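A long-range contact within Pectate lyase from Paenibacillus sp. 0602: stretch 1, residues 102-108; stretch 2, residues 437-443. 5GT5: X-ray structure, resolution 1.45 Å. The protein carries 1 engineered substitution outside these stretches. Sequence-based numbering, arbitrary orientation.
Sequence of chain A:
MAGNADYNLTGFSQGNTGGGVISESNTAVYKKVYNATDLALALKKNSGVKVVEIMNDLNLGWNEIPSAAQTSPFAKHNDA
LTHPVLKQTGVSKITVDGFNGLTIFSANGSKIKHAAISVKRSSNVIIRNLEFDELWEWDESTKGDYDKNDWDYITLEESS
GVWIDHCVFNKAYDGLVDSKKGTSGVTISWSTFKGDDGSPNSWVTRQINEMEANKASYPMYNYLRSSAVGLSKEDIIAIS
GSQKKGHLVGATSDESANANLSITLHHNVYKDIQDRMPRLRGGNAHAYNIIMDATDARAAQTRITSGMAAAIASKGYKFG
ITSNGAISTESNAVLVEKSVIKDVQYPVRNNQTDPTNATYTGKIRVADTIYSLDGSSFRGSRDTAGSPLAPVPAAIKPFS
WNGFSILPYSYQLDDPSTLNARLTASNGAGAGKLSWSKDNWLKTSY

Stretch 1, residues 102-108: LTIFSAN
Stretch 2 437-443: SKDNWLK

Residues 102-108 and 437-443, at least 331 positions apart wherever they touch, bury 323 Å² between them without a single direct hydrogen bond. Stretch 1 begins as a β-strand, extended from Leu102 (phi/psi -143/134) through Phe105 (-156/171), and turns at Ala107 (-77/-26). Stretch 2 is compact: Lys438 to Leu442 have helical phi/psi, from -66/-19 to -90/-17, without regular helical bonding. Backbone bonds run from each of residues 440 to 443 to the third residue before it, with Asn440 N to Ser437 O at 2.9 Å, Trp441 N to Lys438 O at 3.0 Å and Leu442 N to Asp439 O at 3.1 Å; Lys443 N to Asn440 O, at 3.3 Å, is weak. The chains run in opposite senses, as the CA-CA register shows: Thr103 with Leu442 and Phe105 with Trp441, both 6.9 Å, then Ala107 with Lys438, 5.4 Å.

The apolar contact centres on Phe105, whose CA-to-CB bond points toward stretch 2 (chi1 82°, p; chi2 -75°). Its CD2 lies 3.4 Å from Trp441 CB, and its CE1 3.8 Å from Leu442 CD2. Leu442 (m, t) starts sideways, but its end comes nearer, so that CD2 also meets Thr103 CG2 at 3.8 Å. Ala107 CB approaches Lys438 CB at 4.0 Å; the remainder of the lysine (p, t, t, t) leads away, leaving its aliphatic base in the contact and carrying its charge clear of it.

The CA-to-CB bond of Trp441 (chi1 -69°, m; chi2 116°) also points toward stretch 1. Its five-membered ring and the Phe105 ring form an oblique aromatic pair, with centroids 5.6 Å apart and planes at 32°. Ser106 O lies over one face of the indole, 3.8 Å from Trp441 CD1.

Water supplies the polar links. Water 1 accepts from Thr103 OG1 (2.6 Å; chi1 -61°, m) and donates to Leu442 O (2.9 Å). Ala107 O and Trp441 NE1 are 4.0 Å apart, too far for a direct bond, and water 2 bridges them, 2.9 Å from Ala107 O and 3.0 Å from Trp441 NE1. Water 3 lies 2.9 Å from Ala107 O and makes a weak 3.4 Å bond with Trp441 NE1.

Polar side chains also bond within stretch 2. Ser437 OG donates to Asp439 OD1 (2.6 Å), Asn440 ND2 to Ser437 O (2.9 Å), and Lys443 NZ to Asn440 OD1 (2.8 Å). Lys443 NZ also forms a long salt bridge with Asp439 OD2 (3.6 Å).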

ATOM      1  N   LEU A 102      -9.110   5.213  -7.683  1.00  7.89           N
ATOM      2  CA  LEU A 102      -9.664   5.493  -9.000  1.00  7.92           C
ATOM      3  C   LEU A 102     -10.310   4.234  -9.530  1.00  6.83           C
ATOM      4  O   LEU A 102      -9.711   3.166  -9.459  1.00  7.75           O
ATOM      5  CB  LEU A 102      -8.537   5.948  -9.934  1.00  7.42           C
ATOM      6  CG  LEU A 102      -8.880   6.048 -11.423  1.00  7.19           C
ATOM      7  CD1 LEU A 102      -9.860   7.186 -11.715  1.00  8.77           C
ATOM      8  CD2 LEU A 102      -7.597   6.216 -12.241  1.00  8.89           C
ATOM      9  N   THR A 103     -11.518   4.342 -10.069  1.00  7.68           N
ATOM     10  CA  THR A 103     -12.170   3.243 -10.775  1.00  5.11           C
ATOM     11  C   THR A 103     -12.445   3.626 -12.216  1.00  6.46           C
ATOM     12  O   THR A 103     -13.066   4.680 -12.496  1.00  7.94           O
ATOM     13  CB  THR A 103     -13.493   2.859 -10.102  1.00  7.96           C
ATOM     14  OG1 THR A 103     -13.193   2.435  -8.767  1.00  8.22           O
ATOM     15  CG2 THR A 103     -14.205   1.699 -10.845  1.00  9.38           C
ATOM     16  N   ILE A 104     -12.016   2.762 -13.135  1.00  6.38           N
ATOM     17  CA  ILE A 104     -12.307   2.927 -14.563  1.00  5.43           C
ATOM     18  C   ILE A 104     -13.122   1.728 -15.002  1.00  6.89           C
ATOM     19  O   ILE A 104     -12.710   0.597 -14.778  1.00  7.14           O
ATOM     20  CB  ILE A 104     -10.979   3.031 -15.407  1.00  6.12           C
ATOM     21  CG1 ILE A 104     -10.026   4.077 -14.808  1.00  6.98           C
ATOM     22  CG2 ILE A 104     -11.302   3.274 -16.869  1.00  8.72           C
ATOM     23  CD1 ILE A 104      -8.612   4.081 -15.459  1.00  9.71           C
ATOM     24  N   PHE A 105     -14.267   1.936 -15.630  1.00  5.73           N
ATOM     25  CA  PHE A 105     -15.121   0.826 -15.994  1.00  7.42           C
ATOM     26  C   PHE A 105     -16.004   1.207 -17.162  1.00  8.91           C
ATOM     27  O   PHE A 105     -16.039   2.383 -17.559  1.00  8.03           O
ATOM     28  CB  PHE A 105     -15.988   0.371 -14.792  1.00  6.44           C
ATOM     29  CG  PHE A 105     -17.242   1.198 -14.584  1.00  7.10           C
ATOM     30  CD1 PHE A 105     -17.158   2.483 -14.025  1.00  6.50           C
ATOM     31  CD2 PHE A 105     -18.481   0.682 -14.923  1.00  7.41           C
ATOM     32  CE1 PHE A 105     -18.311   3.245 -13.848  1.00  8.84           C
ATOM     33  CE2 PHE A 105     -19.642   1.442 -14.735  1.00  9.48           C
ATOM     34  CZ  PHE A 105     -19.544   2.719 -14.205  1.00  9.60           C
ATOM     35  N   SER A 106     -16.701   0.207 -17.713  1.00  6.84           N
ATOM     36  CA  SER A 106     -17.853   0.505 -18.587  1.00  8.07           C
ATOM     37  C   SER A 106     -19.028  -0.350 -18.188  1.00  6.31           C
ATOM     38  O   SER A 106     -18.871  -1.395 -17.555  1.00  7.76           O
ATOM     39  CB  SER A 106     -17.514   0.290 -20.061  1.00  7.81           C
ATOM     40  OG  SER A 106     -17.558  -1.105 -20.408  1.00  6.74           O
ATOM     41  N   ALA A 107     -20.227   0.095 -18.574  1.00  7.93           N
ATOM     42  CA  ALA A 107     -21.433  -0.618 -18.217  1.00  6.06           C
ATOM     43  C   ALA A 107     -21.654  -1.858 -19.084  1.00  9.88           C
ATOM     44  O   ALA A 107     -22.281  -2.795 -18.647  1.00 12.88           O
ATOM     45  CB  ALA A 107     -22.666   0.288 -18.334  1.00 10.11           C
ATOM     46  N   ASN A 108     -21.130  -1.870 -20.304  1.00  9.20           N
ATOM     47  CA  ASN A 108     -21.460  -2.983 -21.199  1.00 12.29           C
ATOM     48  C   ASN A 108     -20.300  -3.526 -22.018  1.00 13.39           C
ATOM     49  O   ASN A 108     -20.475  -4.039 -23.131  1.00 16.89           O
ATOM     50  CB  ASN A 108     -22.662  -2.648 -22.085  1.00 24.36           C
ATOM     51  CG  ASN A 108     -23.958  -2.607 -21.305  1.00 30.42           C
ATOM     52  OD1 ASN A 108     -24.467  -3.638 -20.851  1.00 43.15           O
ATOM     53  ND2 ASN A 108     -24.500  -1.418 -21.147  1.00 25.65           N
ATOM     54  N   SER A 437     -26.915  -3.777 -12.687  1.00 14.12           N
ATOM     55  CA  SER A 437     -26.955  -2.320 -12.684  1.00 12.51           C
ATOM     56  C   SER A 437     -25.535  -1.789 -12.533  1.00 13.63           C
ATOM     57  O   SER A 437     -24.712  -2.383 -11.820  1.00 13.35           O
ATOM     58  CB  SER A 437     -27.899  -1.765 -11.600  1.00 13.66           C
ATOM     59  OG  SER A 437     -27.543  -2.217 -10.316  1.00 17.42           O
ATOM     60  N   LYS A 438     -25.226  -0.699 -13.233  1.00 15.66           N
ATOM     61  CA  LYS A 438     -23.817  -0.329 -13.399  1.00 16.58           C
ATOM     62  C   LYS A 438     -23.129   0.073 -12.099  1.00 16.57           C
ATOM     63  O   LYS A 438     -21.894   0.023 -12.018  1.00 17.77           O
ATOM     64  CB  LYS A 438     -23.633   0.725 -14.495  1.00 14.25           C
ATOM     65  CG  LYS A 438     -24.223   2.081 -14.162  1.00 13.19           C
ATOM     66  CD  LYS A 438     -24.012   3.030 -15.306  1.00 18.63           C
ATOM     67  CE  LYS A 438     -24.579   4.411 -14.995  1.00 22.02           C
ATOM     68  NZ  LYS A 438     -24.401   5.323 -16.173  1.00 14.79           N
ATOM     69  N   ASP A 439     -23.899   0.430 -11.067  1.00 15.35           N
ATOM     70  CA  ASP A 439     -23.297   0.752  -9.766  1.00 11.95           C
ATOM     71  C   ASP A 439     -22.532  -0.458  -9.197  1.00 13.74           C
ATOM     72  O   ASP A 439     -21.630  -0.301  -8.373  1.00 13.18           O
ATOM     73  CB  ASP A 439     -24.358   1.230  -8.777  1.00 16.79           C
ATOM     74  CG  ASP A 439     -25.385   0.169  -8.503  1.00 16.72           C
ATOM     75  OD1 ASP A 439     -26.051  -0.241  -9.473  1.00 20.87           O
ATOM     76  OD2 ASP A 439     -25.526  -0.254  -7.334  1.00 30.50           O
ATOM     77  N   ASN A 440     -22.881  -1.666  -9.644  1.00 10.79           N
ATOM     78  CA  ASN A 440     -22.200  -2.834  -9.146  1.00  9.14           C
ATOM     79  C   ASN A 440     -20.742  -2.908  -9.547  1.00  8.20           C
ATOM     80  O   ASN A 440     -19.962  -3.602  -8.886  1.00  9.53           O
ATOM     81  CB  ASN A 440     -22.928  -4.078  -9.603  1.00 10.39           C
ATOM     82  CG  ASN A 440     -24.216  -4.273  -8.859  1.00 15.28           C
ATOM     83  OD1 ASN A 440     -24.199  -4.603  -7.672  1.00 16.44           O
ATOM     84  ND2 ASN A 440     -25.350  -4.087  -9.557  1.00 14.93           N
ATOM     85  N   TRP A 441     -20.393  -2.215 -10.624  1.00  9.58           N
ATOM     86  CA  TRP A 441     -19.005  -2.168 -11.073  1.00  9.49           C
ATOM     87  C   TRP A 441     -18.107  -1.360 -10.141  1.00  9.99           C
ATOM     88  O   TRP A 441     -16.881  -1.523 -10.162  1.00 11.25           O
ATOM     89  CB  TRP A 441     -18.895  -1.659 -12.518  1.00 10.58           C
ATOM     90  CG  TRP A 441     -19.440  -2.635 -13.509  1.00  8.87           C
ATOM     91  CD1 TRP A 441     -20.513  -2.449 -14.334  1.00  8.10           C
ATOM     92  CD2 TRP A 441     -18.975  -3.977 -13.755  1.00  7.90           C
ATOM     93  NE1 TRP A 441     -20.744  -3.572 -15.076  1.00  8.82           N
ATOM     94  CE2 TRP A 441     -19.813  -4.526 -14.752  1.00  9.26           C
ATOM     95  CE3 TRP A 441     -17.925  -4.765 -13.236  1.00  7.87           C
ATOM     96  CZ2 TRP A 441     -19.646  -5.820 -15.250  1.00  7.88           C
ATOM     97  CZ3 TRP A 441     -17.760  -6.061 -13.727  1.00  6.82           C
ATOM     98  CH2 TRP A 441     -18.623  -6.581 -14.721  1.00  7.35           C
ATOM     99  N   LEU A 442     -18.701  -0.537  -9.282  1.00 10.08           N
ATOM    100  CA  LEU A 442     -17.939   0.252  -8.320  1.00  8.32           C
ATOM    101  C   LEU A 442     -17.714  -0.469  -7.001  1.00  8.11           C
ATOM    102  O   LEU A 442     -16.880  -0.054  -6.210  1.00 10.09           O
ATOM    103  CB  LEU A 442     -18.676   1.572  -8.038  1.00 10.81           C
ATOM    104  CG  LEU A 442     -18.989   2.463  -9.240  1.00 11.39           C
ATOM    105  CD1 LEU A 442     -19.557   3.817  -8.750  1.00 13.56           C
ATOM    106  CD2 LEU A 442     -17.790   2.678 -10.131  1.00 14.93           C
ATOM    107  N   LYS A 443     -18.484  -1.516  -6.750  1.00 11.01           N
ATOM    108  CA  LYS A 443     -18.395  -2.251  -5.477  1.00 10.59           C
ATOM    109  C   LYS A 443     -17.255  -3.254  -5.459  1.00  9.99           C
ATOM    110  O   LYS A 443     -16.792  -3.715  -6.518  1.00 11.62           O
ATOM    111  CB  LYS A 443     -19.704  -3.007  -5.255  1.00  9.81           C
ATOM    112  CG  LYS A 443     -20.963  -2.112  -5.252  1.00 14.01           C
ATOM    113  CD  LYS A 443     -22.204  -3.006  -5.102  1.00 16.34           C
ATOM    114  CE  LYS A 443     -23.487  -2.228  -5.207  1.00 23.54           C
ATOM    115  NZ  LYS A 443     -24.649  -3.175  -5.334  1.00 20.95           N
TER
HETATM  116  O   HOH W   1     -15.318   2.146  -7.222  1.00 10.83           O
HETATM  117  O   HOH W   2     -23.026  -4.656 -16.614  1.00 15.13           O
HETATM  118  O   HOH W   3     -23.655  -2.244 -16.146  1.00 23.11           O